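Molybdopterin biosynthesis protein MoaB (Sulfolobus tokodaii, PDB 3IWT) probably binds molybdopterin or a precursor of it and takes part in the biosynthesis of the molybdenum cofactor. Local coordinates at residues D75-D80 / G143-Y148. Residues are numbered along the deposited sequence; the frame is centred on the assembly and turned at random. Where two conformers were deposited one is given.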
# COMPACT_ATOMS: atom_id res chain seq x y z
N ASP A 75 7.67 -21.27 -13.67
CA ASP A 75 7.86 -22.61 -14.18
C ASP A 75 7.20 -23.65 -13.27
O ASP A 75 6.57 -24.59 -13.76
CB ASP A 75 9.36 -22.94 -14.36
CG ASP A 75 9.98 -22.34 -15.65
OD1 ASP A 75 9.26 -21.73 -16.45
OD2 ASP A 75 11.21 -22.48 -15.82
N ALA A 76 7.33 -23.49 -11.96
CA ALA A 76 6.76 -24.44 -10.99
C ALA A 76 5.23 -24.28 -10.89
O ALA A 76 4.48 -25.26 -10.86
CB ALA A 76 7.43 -24.28 -9.62
N LEU A 77 4.78 -23.03 -10.87
CA LEU A 77 3.36 -22.70 -10.80
C LEU A 77 2.60 -23.21 -12.01
O LEU A 77 1.42 -23.50 -11.90
CB LEU A 77 3.16 -21.19 -10.67
CG LEU A 77 3.57 -20.57 -9.35
CD1 LEU A 77 3.67 -19.03 -9.50
CD2 LEU A 77 2.58 -20.96 -8.29
N SER A 78 3.29 -23.35 -13.14
CA SER A 78 2.68 -23.76 -14.40
C SER A 78 2.50 -25.26 -14.56
O SER A 78 1.95 -25.71 -15.57
CB SER A 78 3.48 -23.21 -15.58
OG SER A 78 3.45 -21.82 -15.51
N ILE A 79 2.98 -26.03 -13.59
CA ILE A 79 2.82 -27.48 -13.58
C ILE A 79 1.59 -27.79 -12.74
O ILE A 79 1.59 -27.58 -11.52
CB ILE A 79 4.05 -28.17 -12.99
CG1 ILE A 79 5.29 -27.84 -13.84
CG2 ILE A 79 3.84 -29.72 -12.87
CD1 ILE A 79 6.62 -28.15 -13.15
N ASP A 80 0.53 -28.29 -13.38
CA ASP A 80 -0.74 -28.49 -12.69
C ASP A 80 -0.65 -29.41 -11.48
O ASP A 80 -1.33 -29.19 -10.47
CB ASP A 80 -1.78 -29.04 -13.64
CG ASP A 80 -2.21 -28.02 -14.67
OD1 ASP A 80 -1.87 -26.82 -14.58
OD2 ASP A 80 -2.92 -28.46 -15.56
N GLY A 143 -3.28 -19.30 -6.83
CA GLY A 143 -4.19 -20.28 -7.40
C GLY A 143 -4.58 -21.24 -6.28
O GLY A 143 -5.01 -20.80 -5.22
N LYS A 144 -4.44 -22.52 -6.52
CA LYS A 144 -4.75 -23.54 -5.52
C LYS A 144 -3.48 -24.14 -4.93
O LYS A 144 -3.50 -25.23 -4.38
CB LYS A 144 -5.59 -24.64 -6.14
CG LYS A 144 -6.90 -24.14 -6.83
CD LYS A 144 -7.82 -23.35 -5.84
CE LYS A 144 -9.17 -22.99 -6.50
NZ LYS A 144 -9.10 -21.60 -7.08
N LYS A 145 -2.38 -23.41 -5.06
CA LYS A 145 -1.06 -23.86 -4.60
C LYS A 145 -0.55 -23.03 -3.40
O LYS A 145 -0.85 -21.86 -3.28
CB LYS A 145 -0.08 -23.74 -5.75
CG LYS A 145 -0.55 -24.51 -7.04
CD LYS A 145 0.59 -24.67 -8.02
CE LYS A 145 0.12 -25.06 -9.41
NZ LYS A 145 -0.62 -26.36 -9.47
N ILE A 146 0.22 -23.68 -2.54
CA ILE A 146 0.80 -23.04 -1.38
C ILE A 146 2.28 -22.79 -1.70
O ILE A 146 2.93 -23.57 -2.41
CB ILE A 146 0.70 -23.94 -0.12
CG1 ILE A 146 -0.75 -24.43 0.08
CG2 ILE A 146 1.24 -23.21 1.13
CD1 ILE A 146 -1.85 -23.34 -0.02
N VAL A 147 2.81 -21.68 -1.19
CA VAL A 147 4.20 -21.34 -1.42
C VAL A 147 4.84 -20.99 -0.09
O VAL A 147 4.28 -20.19 0.66
CB VAL A 147 4.33 -20.13 -2.38
CG1 VAL A 147 5.81 -19.74 -2.54
CG2 VAL A 147 3.62 -20.40 -3.76
N TYR A 148 6.00 -21.59 0.20
CA TYR A 148 6.77 -21.29 1.41
C TYR A 148 8.13 -20.77 0.97
O TYR A 148 8.84 -21.43 0.22
CB TYR A 148 6.95 -22.51 2.31
CG TYR A 148 5.69 -23.06 2.95
CD1 TYR A 148 5.22 -22.55 4.15
CD2 TYR A 148 4.99 -24.14 2.38
CE1 TYR A 148 4.07 -23.08 4.75
CE2 TYR A 148 3.84 -24.65 2.96
CZ TYR A 148 3.40 -24.14 4.17
OH TYR A 148 2.26 -24.68 4.75
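The C-terminal end of helix 66-77 and the loop that leads from it into strand 84-88 meet the start of strand 145-150 in the alpha/beta fold of the MoaB/MogA family, and Lys145 takes part in every close approach between them. Its side chain leaves the strand toward the helix end and runs on to the carbonyls of the loop that follows. CG lies anti to the carbonyl carbon, beside the backbone N (chi1 -55°), and the chain then runs extended until it bends at the last torsion (chi4 -61°), which turns the ammonium group to the carbonyls of the loop. On the way Lys145 CE passes 3.2 Å from Leu77 O, a close approach probably eased by the charge on the adjoining ammonium group. Lys145 NZ makes a weak hydrogen bond to Ile79 O at 3.3 Å, and Asp80 O lies 3.1 Å from the same nitrogen. Val82 O, farther along the loop, is its strongest partner, so the ammonium group sits among backbone oxygens of the loop. The aliphatic part of the lysine is used as well: Leu77 brings CD2 to 4.2 Å from Lys145 CD. With a methionine in its place, the carbonyls of Ile79 and Val82 would probably lose their shared donor, and the loop would be less firmly tied to the strand. Beyond its contact with the lysine, Leu77 also packs on Ile85 of strand 84-88 and Ile142 of strand 138-142, and on Ile67 of the second subunit. Ile146 and Tyr148 pair through their backbones with strand 84-88, while their side chains rest against helix 154-176.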